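Local coordinates for protein 70 kDa peptidylprolyl isomerase, putative (Plasmodium falciparum, PDB 2FBN) that is a putative FK506-binding peptidylprolyl isomerase whose tetratricopeptide repeat domain interacts with the C-terminal pentapeptide of Hsp90, at residues A[87-98]-A[110-121]. Numbering follows the deposited sequence.
Sequences EISCNLNLATCY and HASKVLKIDKNN
His110 enters as a knob among Asn91, Leu94, Ala95 and Tyr98, at the interface of the antiparallel helix pair of a tetratricopeptide repeat; the axes of segments 87-98 and 110-117 approach to 7.9 Å, with their N-to-C directions 154° apart. One hydrogen bond joins the segments: His110 ND1 donates to Asn91 OD1 at 2.8 Å. Its N-H...O angle of 174° makes it nearly straight, and the oxygen lies almost in the imidazole plane. The Asn91 amide and the ring are themselves nearly coplanar. At the other end of that amide, Asn91 ND2 gives a bent bond to Glu87 O, which also accepts the helical Asn91 N from the opposite face of the carbonyl plane, so the amide is held from both ends. Leu94 CD1 sits over one face of the imidazole in a CH-pi contact, 3.8 Å from the ring centroid. Tyr98 CE2 comes obliquely to His110 CD2, and these two rings barely overlap.

Further along, Val114 CG2, turned beside its own backbone N, reaches Asn91 CB at 3.5 Å and also packs on Leu92 CG, while the Val114 side chain touches Ala124 of helix 122-135. Ile88 crosses Val114 at about a right angle and sends CD1 to Asp118 CB. Beyond this apolar patch, Asn121 caps the next helix through OD1 to Ala124 N, while its ND2 donates to Asp118 OD2 at 2.9 Å, on the anti side of the carboxylate and tilted out of its plane.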
loop_
_atom_site.group_PDB
_atom_site.type_symbol
_atom_site.label_atom_id
_atom_site.label_comp_id
_atom_site.label_asym_id
_atom_site.label_seq_id
_atom_site.Cartn_x
_atom_site.Cartn_y
_atom_site.Cartn_z
ATOM N N GLU A 87 -3.478 0.010 -14.082
ATOM C CA GLU A 87 -3.137 0.563 -12.760
ATOM C C GLU A 87 -4.012 1.760 -12.396
ATOM O O GLU A 87 -4.488 1.866 -11.255
ATOM C CB GLU A 87 -1.666 0.932 -12.681
ATOM C CG GLU A 87 -0.780 -0.318 -12.667
ATOM C CD GLU A 87 0.670 -0.067 -12.290
ATOM O OE1 GLU A 87 1.225 0.997 -12.642
ATOM O OE2 GLU A 87 1.258 -0.989 -11.682
ATOM N N ILE A 88 -4.237 2.647 -13.362
ATOM C CA ILE A 88 -5.158 3.778 -13.126
ATOM C C ILE A 88 -6.565 3.301 -12.770
ATOM O O ILE A 88 -7.157 3.760 -11.781
ATOM C CB ILE A 88 -5.186 4.735 -14.345
ATOM C CG1 ILE A 88 -3.847 5.493 -14.434
ATOM C CG2 ILE A 88 -6.417 5.651 -14.267
ATOM C CD1 ILE A 88 -3.645 6.245 -15.735
ATOM N N SER A 89 -7.098 2.359 -13.547
ATOM C CA SER A 89 -8.454 1.846 -13.312
ATOM C C SER A 89 -8.612 1.136 -11.968
ATOM O O SER A 89 -9.552 1.409 -11.213
ATOM C CB SER A 89 -8.879 0.901 -14.434
ATOM O OG SER A 89 -8.990 1.624 -15.643
ATOM N N CYS A 90 -7.698 0.217 -11.686
ATOM C CA CYS A 90 -7.734 -0.516 -10.431
ATOM C C CYS A 90 -7.623 0.428 -9.236
ATOM O O CYS A 90 -8.365 0.293 -8.264
ATOM C CB CYS A 90 -6.568 -1.494 -10.378
ATOM S SG CYS A 90 -6.886 -2.920 -11.431
ATOM N N ASN A 91 -6.670 1.358 -9.279
ATOM C CA ASN A 91 -6.528 2.266 -8.140
ATOM C C ASN A 91 -7.701 3.236 -7.975
ATOM O O ASN A 91 -8.109 3.527 -6.848
ATOM C CB ASN A 91 -5.198 2.987 -8.172
ATOM C CG ASN A 91 -4.062 2.081 -7.738
ATOM O OD1 ASN A 91 -3.983 1.671 -6.561
ATOM N ND2 ASN A 91 -3.179 1.769 -8.667
ATOM N N LEU A 92 -8.229 3.736 -9.090
ATOM C CA LEU A 92 -9.416 4.585 -9.028
ATOM C C LEU A 92 -10.594 3.818 -8.430
ATOM O O LEU A 92 -11.279 4.301 -7.510
ATOM C CB LEU A 92 -9.793 5.101 -10.412
ATOM C CG LEU A 92 -9.079 6.319 -10.970
ATOM C CD1 LEU A 92 -9.472 6.469 -12.432
ATOM C CD2 LEU A 92 -9.483 7.560 -10.171
ATOM N N ASN A 93 -10.842 2.620 -8.962
ATOM C CA ASN A 93 -11.951 1.790 -8.489
ATOM C C ASN A 93 -11.759 1.424 -7.018
ATOM O O ASN A 93 -12.712 1.430 -6.243
ATOM C CB ASN A 93 -12.151 0.542 -9.359
ATOM C CG ASN A 93 -12.488 0.882 -10.805
ATOM O OD1 ASN A 93 -12.857 2.021 -11.114
ATOM N ND2 ASN A 93 -12.321 -0.088 -11.700
ATOM N N LEU A 94 -10.522 1.120 -6.617
ATOM C CA LEU A 94 -10.282 0.840 -5.211
ATOM C C LEU A 94 -10.606 2.071 -4.348
ATOM O O LEU A 94 -11.194 1.953 -3.265
ATOM C CB LEU A 94 -8.845 0.382 -4.999
ATOM C CG LEU A 94 -8.554 -1.088 -5.333
ATOM C CD1 LEU A 94 -7.064 -1.291 -5.393
ATOM C CD2 LEU A 94 -9.220 -2.053 -4.317
ATOM N N ALA A 95 -10.232 3.254 -4.828
ATOM C CA ALA A 95 -10.531 4.467 -4.054
ATOM C C ALA A 95 -12.048 4.595 -3.854
ATOM O O ALA A 95 -12.517 4.833 -2.735
ATOM C CB ALA A 95 -9.962 5.683 -4.732
ATOM N N THR A 96 -12.810 4.407 -4.931
ATOM C CA THR A 96 -14.282 4.354 -4.826
ATOM C C THR A 96 -14.764 3.317 -3.801
ATOM O O THR A 96 -15.572 3.628 -2.915
ATOM C CB THR A 96 -14.936 4.086 -6.194
ATOM O OG1 THR A 96 -14.435 5.035 -7.150
ATOM C CG2 THR A 96 -16.457 4.187 -6.092
ATOM N N CYS A 97 -14.246 2.089 -3.899
ATOM C CA CYS A 97 -14.643 1.020 -3.001
ATOM C C CYS A 97 -14.401 1.415 -1.557
ATOM O O CYS A 97 -15.248 1.268 -0.695
ATOM C CB CYS A 97 -13.881 -0.277 -3.321
ATOM S SG CYS A 97 -14.456 -1.048 -4.863
ATOM N N TYR A 98 -13.219 1.949 -1.299
ATOM C CA TYR A 98 -12.873 2.293 0.065
ATOM C C TYR A 98 -13.669 3.499 0.595
ATOM O O TYR A 98 -14.027 3.526 1.770
ATOM C CB TYR A 98 -11.374 2.502 0.149
ATOM C CG TYR A 98 -10.580 1.208 0.111
ATOM C CD1 TYR A 98 -10.875 0.152 0.984
ATOM C CD2 TYR A 98 -9.511 1.061 -0.776
ATOM C CE1 TYR A 98 -10.101 -1.036 0.978
ATOM C CE2 TYR A 98 -8.739 -0.112 -0.783
ATOM C CZ TYR A 98 -9.049 -1.147 0.084
ATOM O OH TYR A 98 -8.274 -2.299 0.074
ATOM N N HIS A 110 -4.996 4.842 -2.472
ATOM C CA HIS A 110 -5.244 4.481 -3.862
ATOM C C HIS A 110 -5.493 5.667 -4.800
ATOM O O HIS A 110 -4.973 5.696 -5.930
ATOM C CB HIS A 110 -6.302 3.376 -3.937
ATOM C CG HIS A 110 -5.808 2.093 -3.343
ATOM N ND1 HIS A 110 -4.974 1.232 -4.030
ATOM C CD2 HIS A 110 -5.957 1.566 -2.109
ATOM C CE1 HIS A 110 -4.645 0.220 -3.241
ATOM N NE2 HIS A 110 -5.225 0.402 -2.067
ATOM N N ALA A 111 -6.250 6.668 -4.339
ATOM C CA ALA A 111 -6.423 7.873 -5.160
ATOM C C ALA A 111 -5.054 8.533 -5.380
ATOM O O ALA A 111 -4.757 8.996 -6.481
ATOM C CB ALA A 111 -7.378 8.842 -4.505
ATOM N N SER A 112 -4.207 8.535 -4.345
ATOM C CA SER A 112 -2.874 9.163 -4.445
ATOM C C SER A 112 -1.993 8.418 -5.458
ATOM O O SER A 112 -1.207 9.034 -6.204
ATOM C CB SER A 112 -2.198 9.249 -3.070
ATOM O OG SER A 112 -2.927 10.118 -2.206
ATOM N N LYS A 113 -2.150 7.096 -5.507
ATOM C CA LYS A 113 -1.427 6.278 -6.477
ATOM C C LYS A 113 -1.795 6.600 -7.921
ATOM O O LYS A 113 -0.930 6.559 -8.805
ATOM C CB LYS A 113 -1.607 4.790 -6.185
ATOM C CG LYS A 113 -0.783 4.315 -5.013
ATOM C CD LYS A 113 -1.110 2.890 -4.664
ATOM C CE LYS A 113 -0.187 2.433 -3.546
ATOM N NZ LYS A 113 -0.489 1.054 -3.170
ATOM N N VAL A 114 -3.070 6.898 -8.162
ATOM C CA VAL A 114 -3.497 7.318 -9.497
ATOM C C VAL A 114 -2.771 8.607 -9.874
ATOM O O VAL A 114 -2.272 8.727 -10.993
ATOM C CB VAL A 114 -5.015 7.544 -9.603
ATOM C CG1 VAL A 114 -5.383 8.026 -11.008
ATOM C CG2 VAL A 114 -5.767 6.263 -9.281
ATOM N N LEU A 115 -2.735 9.552 -8.935
ATOM C CA LEU A 115 -2.158 10.872 -9.169
ATOM C C LEU A 115 -0.661 10.843 -9.432
ATOM O O LEU A 115 -0.149 11.672 -10.194
ATOM C CB LEU A 115 -2.518 11.818 -8.024
ATOM C CG LEU A 115 -4.002 12.201 -8.015
ATOM C CD1 LEU A 115 -4.348 12.960 -6.736
ATOM C CD2 LEU A 115 -4.424 12.977 -9.290
ATOM N N LYS A 116 0.027 9.880 -8.825
ATOM C CA LYS A 116 1.455 9.669 -9.102
ATOM C C LYS A 116 1.673 9.252 -10.555
ATOM O O LYS A 116 2.698 9.592 -11.149
ATOM C CB LYS A 116 2.063 8.644 -8.135
ATOM C CG LYS A 116 2.017 9.086 -6.660
ATOM C CD LYS A 116 2.885 8.210 -5.755
ATOM C CE LYS A 116 2.432 8.281 -4.286
ATOM N NZ LYS A 116 1.321 7.299 -3.972
ATOM N N ILE A 117 0.704 8.536 -11.120
ATOM C CA ILE A 117 0.777 7.994 -12.485
ATOM C C ILE A 117 0.164 8.945 -13.529
ATOM O O ILE A 117 0.609 9.000 -14.690
ATOM C CB ILE A 117 0.057 6.613 -12.580
ATOM C CG1 ILE A 117 0.760 5.577 -11.703
ATOM C CG2 ILE A 117 -0.012 6.128 -14.025
ATOM C CD1 ILE A 117 -0.045 4.261 -11.506
ATOM N N ASP A 118 -0.858 9.687 -13.112
ATOM C CA ASP A 118 -1.641 10.523 -14.009
ATOM C C ASP A 118 -2.005 11.786 -13.234
ATOM O O ASP A 118 -3.075 11.870 -12.601
ATOM C CB ASP A 118 -2.889 9.760 -14.490
ATOM C CG ASP A 118 -3.750 10.565 -15.466
ATOM O OD1 ASP A 118 -3.242 11.528 -16.092
ATOM O OD2 ASP A 118 -4.948 10.226 -15.600
ATOM N N LYS A 119 -1.084 12.750 -13.264
ATOM C CA LYS A 119 -1.217 13.987 -12.494
ATOM C C LYS A 119 -2.492 14.732 -12.861
ATOM O O LYS A 119 -2.820 14.868 -14.033
ATOM C CB LYS A 119 0.001 14.903 -12.681
ATOM C CG LYS A 119 -0.124 16.226 -11.925
ATOM C CD LYS A 119 1.204 16.742 -11.409
ATOM C CE LYS A 119 1.001 17.558 -10.130
ATOM N NZ LYS A 119 2.270 17.689 -9.343
ATOM N N ASN A 120 -3.212 15.193 -11.846
ATOM C CA ASN A 120 -4.447 15.943 -12.056
ATOM C C ASN A 120 -5.582 15.135 -12.701
ATOM O O ASN A 120 -6.520 15.719 -13.252
ATOM C CB ASN A 120 -4.180 17.244 -12.841
ATOM C CG ASN A 120 -3.230 18.186 -12.117
ATOM O OD1 ASN A 120 -2.943 18.017 -10.925
ATOM N ND2 ASN A 120 -2.726 19.183 -12.842
ATOM N N ASN A 121 -5.498 13.799 -12.640
ATOM C CA ASN A 121 -6.644 12.947 -12.957
ATOM C C ASN A 121 -7.802 13.472 -12.113
ATOM O O ASN A 121 -7.730 13.439 -10.884
ATOM C CB ASN A 121 -6.331 11.475 -12.617
ATOM C CG ASN A 121 -7.475 10.533 -12.955
ATOM O OD1 ASN A 121 -8.532 10.563 -12.314
ATOM N ND2 ASN A 121 -7.273 9.687 -13.961
#